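Local coordinates for protein mannitol dehydrogenase (Pseudomonas fluorescens, PDB 1LJ8) that binds NAD and probably catalyses the NAD-dependent interconversion of mannitol and fructose as a long-chain mannitol 2-dehydrogenase, at residues H38-A43 and W254-E259; L149-H154 and P162-G167; V229-P234 and P260-V265. All coordinates share one frame; numbering follows the deposited sequence.

Contact 1: H38-A43 and W254-E259; sequences HRAHQA and WPVVCE
The end of helix 36-40 lies against strand 256-258, an outermost strand of the large mixed sheet, and the two backbones come nearest at Ala-40 and Val-256, whose CA atoms are 6.4 Å apart. Arg-39 carries most of the contact. Its CG stands beside the backbone N, anti to the carbonyl carbon (chi1 -61°), and a bend at chi3 lays the guanidinium flat over the indole of Trp-254. The two planes are only 13° apart, and CZ of Arg-39 sits 3.4 Å from the centroid of the Trp-254 six-membered ring, almost on its normal, which makes this a cation-pi stack. Val-256 covers the opposite face of the guanidinium, its CB 3.6 Å from Arg-39 NH2. Within the guanidinium plane, NH1 of Arg-39 donates a nearly straight 2.7 Å hydrogen bond to Trp-254 O (164°), and NH2 adds a weak one to Pro-255 O. Arg-39 NE is taken by Gly-35 O. Next along the helix, the small methyl of Ala-40 suits a close approach: its CB meets Val-256 CG2 at 3.8 Å and Cys-258 CB at 3.9 Å, beside NAD-binding Thr-233. Stacked, sandwiched and bonded at its edge, the buried guanidinium has little freedom to rotate, and its positive charge is probably stabilised by the aromatic face and the backbone carbonyls.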
loop_
_atom_site.group_PDB
_atom_site.type_symbol
_atom_site.label_atom_id
_atom_site.label_comp_id
_atom_site.label_asym_id
_atom_site.label_seq_id
_atom_site.Cartn_x
_atom_site.Cartn_y
_atom_site.Cartn_z
ATOM N N HIS A 38 7.908 -0.343 2.154
ATOM C CA HIS A 38 8.610 0.197 3.314
ATOM C C HIS A 38 10.083 0.402 2.997
ATOM O O HIS A 38 10.686 1.419 3.342
ATOM C CB HIS A 38 8.538 -0.787 4.514
ATOM C CG HIS A 38 9.495 -0.430 5.606
ATOM N ND1 HIS A 38 9.325 0.696 6.389
ATOM C CD2 HIS A 38 10.668 -0.994 5.990
ATOM C CE1 HIS A 38 10.362 0.810 7.206
ATOM N NE2 HIS A 38 11.191 -0.199 6.983
ATOM N N ARG A 39 10.666 -0.584 2.328
ATOM C CA ARG A 39 12.084 -0.528 2.025
ATOM C C ARG A 39 12.457 0.521 0.987
ATOM O O ARG A 39 13.546 1.120 1.070
ATOM C CB ARG A 39 12.559 -1.926 1.535
ATOM C CG ARG A 39 12.343 -3.001 2.652
ATOM C CD ARG A 39 13.138 -4.263 2.288
ATOM N NE ARG A 39 12.592 -4.864 1.061
ATOM C CZ ARG A 39 13.314 -5.601 0.209
ATOM N NH1 ARG A 39 14.610 -5.822 0.461
ATOM N NH2 ARG A 39 12.739 -6.104 -0.905
ATOM N N ALA A 40 11.583 0.726 0.010
ATOM C CA ALA A 40 11.871 1.704 -1.064
ATOM C C ALA A 40 11.548 3.131 -0.666
ATOM O O ALA A 40 11.962 4.081 -1.373
ATOM C CB ALA A 40 11.025 1.353 -2.313
ATOM N N HIS A 41 10.836 3.288 0.440
ATOM C CA HIS A 41 10.345 4.608 0.836
ATOM C C HIS A 41 10.807 5.014 2.221
ATOM O O HIS A 41 11.768 5.754 2.329
ATOM C CB HIS A 41 8.800 4.586 0.697
ATOM C CG HIS A 41 8.136 5.915 0.891
ATOM N ND1 HIS A 41 7.660 6.326 2.114
ATOM C CD2 HIS A 41 7.869 6.921 0.011
ATOM C CE1 HIS A 41 7.122 7.536 1.988
ATOM N NE2 HIS A 41 7.246 7.921 0.722
ATOM N N GLN A 42 10.181 4.531 3.291
ATOM C CA GLN A 42 10.662 4.956 4.614
ATOM C C GLN A 42 12.101 4.545 4.915
ATOM O O GLN A 42 12.880 5.348 5.469
ATOM C CB GLN A 42 9.774 4.400 5.751
ATOM C CG GLN A 42 8.274 4.777 5.631
ATOM C CD GLN A 42 7.490 3.665 4.954
ATOM O OE1 GLN A 42 7.356 2.566 5.513
ATOM N NE2 GLN A 42 6.985 3.929 3.743
ATOM N N ALA A 43 12.484 3.301 4.599
ATOM C CA ALA A 43 13.873 2.906 4.899
ATOM C C ALA A 43 14.848 3.696 3.988
ATOM O O ALA A 43 15.981 4.020 4.384
ATOM C CB ALA A 43 14.063 1.384 4.687
ATOM N N TRP A 254 16.976 -10.626 -2.074
ATOM C CA TRP A 254 15.687 -9.882 -2.082
ATOM C C TRP A 254 15.897 -8.386 -2.178
ATOM O O TRP A 254 15.733 -7.626 -1.214
ATOM C CB TRP A 254 14.881 -10.228 -0.799
ATOM C CG TRP A 254 13.425 -9.739 -0.766
ATOM C CD1 TRP A 254 12.524 -9.754 -1.793
ATOM C CD2 TRP A 254 12.763 -9.143 0.349
ATOM N NE1 TRP A 254 11.330 -9.180 -1.376
ATOM C CE2 TRP A 254 11.462 -8.800 -0.066
ATOM C CE3 TRP A 254 13.158 -8.849 1.665
ATOM C CZ2 TRP A 254 10.538 -8.171 0.798
ATOM C CZ3 TRP A 254 12.257 -8.220 2.514
ATOM C CH2 TRP A 254 10.962 -7.887 2.075
ATOM N N PRO A 255 16.297 -7.938 -3.359
ATOM C CA PRO A 255 16.485 -6.495 -3.500
ATOM C C PRO A 255 15.086 -5.849 -3.596
ATOM O O PRO A 255 14.085 -6.566 -3.703
ATOM C CB PRO A 255 17.238 -6.368 -4.823
ATOM C CG PRO A 255 16.705 -7.546 -5.658
ATOM C CD PRO A 255 16.597 -8.683 -4.597
ATOM N N VAL A 256 15.008 -4.527 -3.512
ATOM C CA VAL A 256 13.708 -3.851 -3.705
ATOM C C VAL A 256 13.869 -3.041 -5.003
ATOM O O VAL A 256 14.912 -2.414 -5.218
ATOM C CB VAL A 256 13.300 -2.924 -2.537
ATOM C CG1 VAL A 256 14.288 -1.723 -2.357
ATOM C CG2 VAL A 256 11.844 -2.375 -2.808
ATOM N N VAL A 257 12.883 -3.134 -5.896
ATOM C CA VAL A 257 12.951 -2.370 -7.147
ATOM C C VAL A 257 11.884 -1.273 -7.056
ATOM O O VAL A 257 10.818 -1.484 -6.444
ATOM C CB VAL A 257 12.675 -3.264 -8.408
ATOM C CG1 VAL A 257 13.872 -4.216 -8.629
ATOM C CG2 VAL A 257 11.397 -4.052 -8.254
ATOM N N CYS A 258 12.146 -0.120 -7.674
ATOM C CA CYS A 258 11.185 0.993 -7.558
ATOM C C CYS A 258 11.515 2.033 -8.606
ATOM O O CYS A 258 12.603 2.011 -9.196
ATOM C CB CYS A 258 11.309 1.648 -6.160
ATOM S SG CYS A 258 13.009 2.199 -5.700
ATOM N N GLU A 259 10.549 2.914 -8.882
ATOM C CA GLU A 259 10.766 3.987 -9.844
ATOM C C GLU A 259 11.640 5.070 -9.225
ATOM O O GLU A 259 11.798 5.141 -8.029
ATOM C CB GLU A 259 9.428 4.625 -10.242
ATOM C CG GLU A 259 8.723 5.210 -9.050
ATOM C CD GLU A 259 7.454 6.002 -9.375
ATOM O OE1 GLU A 259 6.630 6.124 -8.452
ATOM O OE2 GLU A 259 7.282 6.536 -10.506
#

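Contact 2: L149-H154 and P162-G167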
loop_
_atom_site.group_PDB
_atom_site.type_symbol
_atom_site.label_atom_id
_atom_site.label_comp_id
_atom_site.label_asym_id
_atom_site.label_seq_id
_atom_site.Cartn_x
_atom_site.Cartn_y
_atom_site.Cartn_z
ATOM N N LEU A 149 -14.300 -9.792 13.619
ATOM C CA LEU A 149 -13.312 -10.583 12.907
ATOM C C LEU A 149 -12.667 -11.525 13.915
ATOM O O LEU A 149 -12.383 -11.138 15.060
ATOM C CB LEU A 149 -12.238 -9.686 12.254
ATOM C CG LEU A 149 -12.802 -8.834 11.117
ATOM C CD1 LEU A 149 -11.761 -7.790 10.631
ATOM C CD2 LEU A 149 -13.226 -9.767 9.995
ATOM N N PRO A 150 -12.408 -12.757 13.491
ATOM C CA PRO A 150 -11.801 -13.787 14.350
ATOM C C PRO A 150 -10.465 -13.432 15.004
ATOM O O PRO A 150 -10.245 -13.709 16.185
ATOM C CB PRO A 150 -11.709 -15.006 13.415
ATOM C CG PRO A 150 -11.680 -14.357 11.981
ATOM C CD PRO A 150 -12.700 -13.268 12.137
ATOM N N GLN A 151 -9.562 -12.824 14.240
ATOM C CA GLN A 151 -8.264 -12.485 14.787
ATOM C C GLN A 151 -8.406 -11.332 15.802
ATOM O O GLN A 151 -7.622 -11.237 16.762
ATOM C CB GLN A 151 -7.303 -12.133 13.632
ATOM C CG GLN A 151 -7.710 -10.889 12.851
ATOM C CD GLN A 151 -8.674 -11.124 11.665
ATOM O OE1 GLN A 151 -9.589 -11.961 11.711
ATOM N NE2 GLN A 151 -8.470 -10.333 10.591
ATOM N N ILE A 152 -9.402 -10.457 15.610
ATOM C CA ILE A 152 -9.638 -9.370 16.567
ATOM C C ILE A 152 -10.230 -9.998 17.843
ATOM O O ILE A 152 -9.830 -9.643 18.953
ATOM C CB ILE A 152 -10.624 -8.290 16.018
ATOM C CG1 ILE A 152 -9.973 -7.563 14.804
ATOM C CG2 ILE A 152 -10.987 -7.271 17.138
ATOM C CD1 ILE A 152 -8.699 -6.818 15.139
ATOM N N GLN A 153 -11.193 -10.903 17.691
ATOM C CA GLN A 153 -11.741 -11.568 18.893
ATOM C C GLN A 153 -10.629 -12.327 19.626
ATOM O O GLN A 153 -10.628 -12.384 20.880
ATOM C CB GLN A 153 -12.848 -12.569 18.526
ATOM C CG GLN A 153 -14.184 -11.911 18.216
ATOM C CD GLN A 153 -14.710 -11.097 19.393
ATOM O OE1 GLN A 153 -14.903 -11.630 20.502
ATOM N NE2 GLN A 153 -14.920 -9.799 19.176
ATOM N N HIS A 154 -9.721 -12.939 18.863
ATOM C CA HIS A 154 -8.602 -13.650 19.478
ATOM C C HIS A 154 -7.790 -12.709 20.366
ATOM O O HIS A 154 -7.503 -13.013 21.537
ATOM C CB HIS A 154 -7.649 -14.272 18.420
ATOM C CG HIS A 154 -6.376 -14.784 19.022
ATOM N ND1 HIS A 154 -5.318 -13.955 19.349
ATOM C CD2 HIS A 154 -6.035 -16.018 19.463
ATOM C CE1 HIS A 154 -4.380 -14.659 19.962
ATOM N NE2 HIS A 154 -4.792 -15.913 20.043
ATOM N N PRO A 162 -1.106 -11.672 21.531
ATOM C CA PRO A 162 -1.791 -11.150 20.346
ATOM C C PRO A 162 -1.218 -11.651 19.035
ATOM O O PRO A 162 -0.091 -12.156 18.968
ATOM C CB PRO A 162 -1.626 -9.618 20.486
ATOM C CG PRO A 162 -0.229 -9.505 21.042
ATOM C CD PRO A 162 -0.242 -10.645 22.151
ATOM N N LYS A 163 -2.019 -11.500 17.990
ATOM C CA LYS A 163 -1.597 -11.894 16.671
ATOM C C LYS A 163 -1.720 -10.700 15.727
ATOM O O LYS A 163 -1.092 -10.713 14.673
ATOM C CB LYS A 163 -2.460 -13.007 16.114
ATOM C CG LYS A 163 -2.493 -14.261 16.975
ATOM C CD LYS A 163 -3.202 -15.361 16.200
ATOM C CE LYS A 163 -4.396 -14.813 15.437
ATOM N NZ LYS A 163 -4.859 -15.839 14.453
ATOM N N THR A 164 -2.525 -9.701 16.084
ATOM C CA THR A 164 -2.725 -8.571 15.161
ATOM C C THR A 164 -1.986 -7.324 15.552
ATOM O O THR A 164 -1.533 -7.160 16.675
ATOM C CB THR A 164 -4.209 -8.151 15.031
ATOM O OG1 THR A 164 -4.623 -7.433 16.217
ATOM C CG2 THR A 164 -5.087 -9.394 14.851
ATOM N N VAL A 165 -1.921 -6.392 14.601
ATOM C CA VAL A 165 -1.254 -5.158 14.894
ATOM C C VAL A 165 -1.895 -4.453 16.111
ATOM O O VAL A 165 -1.201 -3.843 16.942
ATOM C CB VAL A 165 -1.258 -4.263 13.592
ATOM C CG1 VAL A 165 -2.686 -4.031 13.136
ATOM C CG2 VAL A 165 -0.590 -2.958 13.852
ATOM N N PHE A 166 -3.219 -4.505 16.215
ATOM C CA PHE A 166 -3.863 -3.832 17.344
ATOM C C PHE A 166 -3.500 -4.464 18.670
ATOM O O PHE A 166 -3.254 -3.749 19.631
ATOM C CB PHE A 166 -5.375 -3.851 17.168
ATOM C CG PHE A 166 -5.816 -3.254 15.867
ATOM C CD1 PHE A 166 -6.256 -4.065 14.842
ATOM C CD2 PHE A 166 -5.698 -1.884 15.658
ATOM C CE1 PHE A 166 -6.581 -3.516 13.583
ATOM C CE2 PHE A 166 -6.011 -1.316 14.416
ATOM C CZ PHE A 166 -6.452 -2.142 13.374
ATOM N N GLY A 167 -3.491 -5.793 18.718
ATOM C CA GLY A 167 -3.149 -6.498 19.956
ATOM C C GLY A 167 -1.720 -6.216 20.353
ATOM O O GLY A 167 -1.433 -5.974 21.533
#
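A threonine N-cap opens helix 165-178, and the residues around it pack against helix 150-157, the helix just before it in the chain, within the Rossmann domain of the enzyme. Thr-164 is the cap: with OG1 between the backbone N and the carbonyl carbon (chi1 75°), it accepts a 3.2 Å hydrogen bond from Gly-167 N at the helix start. The same OG1 is hydrogen-bonded to Asp-155, which also takes the Lys-163 N-H. Glycine suits position 167, since a CB there would clash with Pro-162 CB. The methyl of Thr-164 does a separate job, its CG2 resting 3.6 Å from Gln-151 CG; the bend of the glutamine at chi2 leads its amide away from this apolar touch. Deeper in, Ile-152 CD1 reaches Phe-166 CD1 at 3.7 Å, a branched aliphatic tip meeting an aromatic ring in a core that Phe-206 and Ala-202 of helix 195-210 help to close. On the outer side Lys-163 crosses His-154 at about a right angle. The histidine has CG anti to its backbone N (chi1 170°), and the lysine chain passes over its ring, CD lying 4.0 Å from the ring centroid and 10° off the normal in a CH-pi contact. The flexible aliphatic part of a lysine fits such a surface position, while its ammonium, NZ being 5.3 Å from His-154 ND1, would probably disfavour protonation of the imidazole. At the imidazole edge, near the ring plane, stands Pro-162 CA, 4.4 Å from His-154 CE1.

Contact 3: V229-P234 and P260-V265. With NAD (nicotinamide-adenine-dinucleotide), chain B.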
loop_
_atom_site.group_PDB
_atom_site.type_symbol
_atom_site.label_atom_id
_atom_site.label_comp_id
_atom_site.label_asym_id
_atom_site.label_seq_id
_atom_site.Cartn_x
_atom_site.Cartn_y
_atom_site.Cartn_z
ATOM N N VAL A 229 2.041 9.042 0.855
ATOM C CA VAL A 229 3.283 8.314 0.591
ATOM C C VAL A 229 3.236 7.854 -0.845
ATOM O O VAL A 229 2.220 7.305 -1.295
ATOM C CB VAL A 229 3.426 7.125 1.581
ATOM C CG1 VAL A 229 3.475 7.725 3.038
ATOM C CG2 VAL A 229 2.264 6.120 1.419
ATOM N N ASP A 230 4.320 8.077 -1.599
ATOM C CA ASP A 230 4.223 7.751 -3.009
ATOM C C ASP A 230 5.545 7.249 -3.594
ATOM O O ASP A 230 6.525 7.978 -3.549
ATOM C CB ASP A 230 3.799 9.049 -3.740
ATOM C CG ASP A 230 3.307 8.812 -5.175
ATOM O OD1 ASP A 230 3.237 7.656 -5.581
ATOM O OD2 ASP A 230 2.977 9.796 -5.908
ATOM N N ARG A 231 5.563 6.016 -4.088
ATOM C CA ARG A 231 6.733 5.485 -4.810
ATOM C C ARG A 231 6.333 4.114 -5.329
ATOM O O ARG A 231 6.138 3.183 -4.541
ATOM C CB ARG A 231 8.014 5.369 -3.955
ATOM C CG ARG A 231 9.193 4.918 -4.871
ATOM C CD ARG A 231 10.531 4.899 -4.120
ATOM N NE ARG A 231 11.560 5.360 -5.060
ATOM C CZ ARG A 231 12.821 5.603 -4.740
ATOM N NH1 ARG A 231 13.254 5.404 -3.502
ATOM N NH2 ARG A 231 13.635 6.155 -5.662
ATOM N N ILE A 232 6.178 4.005 -6.647
ATOM C CA ILE A 232 5.758 2.739 -7.272
ATOM C C ILE A 232 6.843 1.704 -7.018
ATOM O O ILE A 232 8.009 1.857 -7.406
ATOM C CB ILE A 232 5.467 2.935 -8.765
ATOM C CG1 ILE A 232 4.187 3.806 -8.913
ATOM C CG2 ILE A 232 5.234 1.586 -9.445
ATOM C CD1 ILE A 232 4.082 4.442 -10.365
ATOM N N THR A 233 6.415 0.615 -6.384
ATOM C CA THR A 233 7.355 -0.422 -5.950
ATOM C C THR A 233 6.828 -1.798 -6.340
ATOM O O THR A 233 5.991 -2.401 -5.651
ATOM C CB THR A 233 7.558 -0.313 -4.392
ATOM O OG1 THR A 233 8.016 1.020 -4.041
ATOM C CG2 THR A 233 8.605 -1.385 -3.896
ATOM N N PRO A 234 7.274 -2.305 -7.473
ATOM C CA PRO A 234 6.823 -3.626 -7.938
ATOM C C PRO A 234 7.274 -4.752 -6.960
ATOM O O PRO A 234 8.101 -4.511 -6.058
ATOM C CB PRO A 234 7.575 -3.804 -9.269
ATOM C CG PRO A 234 7.813 -2.349 -9.750
ATOM C CD PRO A 234 8.140 -1.612 -8.472
ATOM N N PRO A 260 12.205 5.947 -10.058
ATOM C CA PRO A 260 13.057 7.042 -9.570
ATOM C C PRO A 260 12.259 8.040 -8.735
ATOM O O PRO A 260 12.747 8.554 -7.728
ATOM C CB PRO A 260 13.581 7.721 -10.867
ATOM C CG PRO A 260 13.370 6.710 -11.938
ATOM C CD PRO A 260 12.222 5.825 -11.522
ATOM N N PHE A 261 11.040 8.342 -9.158
ATOM C CA PHE A 261 10.199 9.294 -8.424
ATOM C C PHE A 261 9.899 8.777 -6.993
ATOM O O PHE A 261 9.664 7.585 -6.801
ATOM C CB PHE A 261 8.849 9.491 -9.111
ATOM C CG PHE A 261 7.946 10.462 -8.380
ATOM C CD1 PHE A 261 8.154 11.833 -8.482
ATOM C CD2 PHE A 261 6.924 9.994 -7.553
ATOM C CE1 PHE A 261 7.345 12.741 -7.764
ATOM C CE2 PHE A 261 6.113 10.899 -6.822
ATOM C CZ PHE A 261 6.320 12.253 -6.929
ATOM N N VAL A 262 9.889 9.694 -6.029
ATOM C CA VAL A 262 9.565 9.359 -4.639
ATOM C C VAL A 262 9.132 10.631 -3.909
ATOM O O VAL A 262 9.708 11.720 -4.091
ATOM C CB VAL A 262 10.790 8.678 -3.923
ATOM C CG1 VAL A 262 11.997 9.590 -3.926
ATOM C CG2 VAL A 262 10.398 8.224 -2.496
ATOM N N GLN A 263 8.088 10.519 -3.104
ATOM C CA GLN A 263 7.628 11.689 -2.374
ATOM C C GLN A 263 7.008 11.244 -1.045
ATOM O O GLN A 263 6.476 10.147 -0.933
ATOM C CB GLN A 263 6.581 12.463 -3.231
ATOM C CG GLN A 263 6.094 13.744 -2.560
ATOM C CD GLN A 263 5.277 14.623 -3.523
ATOM O OE1 GLN A 263 4.649 14.113 -4.448
ATOM N NE2 GLN A 263 5.253 15.937 -3.274
ATOM N N TRP A 264 7.100 12.109 -0.045
ATOM C CA TRP A 264 6.514 11.807 1.275
ATOM C C TRP A 264 6.094 13.168 1.844
ATOM O O TRP A 264 6.939 14.034 2.030
ATOM C CB TRP A 264 7.601 11.213 2.182
ATOM C CG TRP A 264 7.096 10.595 3.461
ATOM C CD1 TRP A 264 5.808 10.543 3.908
ATOM C CD2 TRP A 264 7.896 9.910 4.431
ATOM N NE1 TRP A 264 5.756 9.842 5.113
ATOM C CE2 TRP A 264 7.026 9.451 5.449
ATOM C CE3 TRP A 264 9.271 9.632 4.534
ATOM C CZ2 TRP A 264 7.488 8.726 6.560
ATOM C CZ3 TRP A 264 9.743 8.906 5.643
ATOM C CH2 TRP A 264 8.843 8.459 6.648
ATOM N N VAL A 265 4.800 13.348 2.072
ATOM C CA VAL A 265 4.343 14.570 2.712
ATOM C C VAL A 265 3.679 14.068 4.016
ATOM O O VAL A 265 2.805 13.206 3.969
ATOM C CB VAL A 265 3.323 15.311 1.872
ATOM C CG1 VAL A 265 3.014 16.657 2.621
ATOM C CG2 VAL A 265 3.883 15.572 0.456
HETATM P PA NAD B . 4.260 -6.497 0.082
HETATM O O1A NAD B . 3.375 -7.533 -0.387
HETATM O O2A NAD B . 5.696 -6.415 -0.308
HETATM O O5B NAD B . 4.281 -6.472 1.678
HETATM C C5B NAD B . 3.024 -6.380 2.417
HETATM C C4B NAD B . 3.537 -6.538 3.863
HETATM O O4B NAD B . 2.349 -6.408 4.749
HETATM C C3B NAD B . 4.080 -7.959 4.249
HETATM O O3B NAD B . 5.141 -7.739 5.197
HETATM C C2B NAD B . 2.850 -8.648 4.856
HETATM O O2B NAD B . 3.183 -9.730 5.718
HETATM C C1B NAD B . 2.246 -7.505 5.650
HETATM N N9A NAD B . 0.866 -7.651 5.989
HETATM C C8A NAD B . -0.231 -7.997 5.226
HETATM N N7A NAD B . -1.349 -7.979 5.914
HETATM C C5A NAD B . -0.954 -7.602 7.189
HETATM C C6A NAD B . -1.734 -7.404 8.334
HETATM N N6A NAD B . -3.060 -7.533 8.408
HETATM N N1A NAD B . -1.083 -7.041 9.505
HETATM C C2A NAD B . 0.299 -6.866 9.542
HETATM N N3A NAD B . 1.092 -7.036 8.413
HETATM C C4A NAD B . 0.402 -7.411 7.257
HETATM O O3 NAD B . 3.535 -5.130 -0.272
HETATM P PN NAD B . 4.115 -3.653 -0.528
HETATM O O1N NAD B . 4.339 -3.471 -1.965
HETATM O O2N NAD B . 5.260 -3.474 0.370
HETATM O O5D NAD B . 2.887 -2.738 -0.153
HETATM C C5D NAD B . 2.481 -2.717 1.209
HETATM C C4D NAD B . 1.622 -1.537 1.348
HETATM O O4D NAD B . 2.324 -0.281 1.253
HETATM C C3D NAD B . 0.385 -1.396 0.389
HETATM O O3D NAD B . -0.686 -2.259 0.752
HETATM C C2D NAD B . 0.090 0.091 0.418
HETATM O O2D NAD B . -0.804 0.422 1.472
HETATM C C1D NAD B . 1.490 0.726 0.615
HETATM N N1N NAD B . 2.116 1.220 -0.627
HETATM C C2N NAD B . 2.687 0.408 -1.625
HETATM C C3N NAD B . 3.145 1.018 -2.764
HETATM C C7N NAD B . 3.738 0.139 -3.881
HETATM O O7N NAD B . 3.952 0.687 -4.973
HETATM N N7N NAD B . 3.932 -1.152 -3.708
HETATM C C4N NAD B . 3.027 2.480 -2.952
HETATM C C5N NAD B . 2.472 3.261 -1.893
HETATM C C6N NAD B . 1.999 2.644 -0.700
#
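Arg-231 runs out with CG anti to its backbone N (chi1 -175°) and an extended chi2, then bends at chi3 (-143°), which brings one guanidinium face over Val-262; NE of Arg-231 is 3.6 Å from Val-262 CB. At the tip, NH2 of Arg-231 makes a weak 3.3 Å hydrogen bond to Pro-260 O. Stronger partners lie beyond: NH1 bonds Ala-40 O, NE bonds Glu-259 O, and NH2 forms a salt bridge with Glu-87. An alanine here would remove the guanidinium and its bonds, and would probably loosen the following segment, whose Thr-233 binds NAD. Asp-230, also with CG anti to the backbone N, brings OD2 to the edge of the Phe-261 ring, 3.4 Å from CE2, while OD1 pairs with Arg-361. Strands 227-230 and 263-266 form an antiparallel ladder in which Asp-230 and Gln-263 are a hydrogen-bonded pair: Asp-230 N to Gln-263 O 3.1 Å, Gln-263 N to Asp-230 O 3.0 Å. Val-229 and Trp-264, a non-hydrogen-bonded pair, lie side by side on the other face, with Val-229 CG1 3.8 Å from Trp-264 CD1, a branched methyl against an indole carbon. Past the strand, the backbone of Thr-233 grips the nicotinamide amide through two hydrogen bonds, Thr-233 N to NAD O7N at 2.8 Å and NAD N7N to Thr-233 O at 3.1 Å, while Thr-233 OG1 donates to Arg-231 O.

In the fold
All three contacts belong to the Rossmann domain. Contacts 1 and 3 are neighbours, their centres about 9 Å apart, and their segments alternate along the chain, strand 256-258 of the large mixed sheet being followed, after a short loop, by strand 263-266 of a three-stranded one. They touch directly: Glu-259 OE1 lies 2.8 Å from Ile-232 N, a probable hydrogen bond. Contact 3 holds the nicotinamide end of bound NAD, and contact 1 packs behind it, with the Trp-254 side chain about 5 Å from the cofactor on the pyrophosphate side. Contact 2 is nested inside the loop that contact 1 closes and precedes contact 3; its centre is about 28 Å from that of contact 1 and 30 Å from that of contact 3, toward the adenine end.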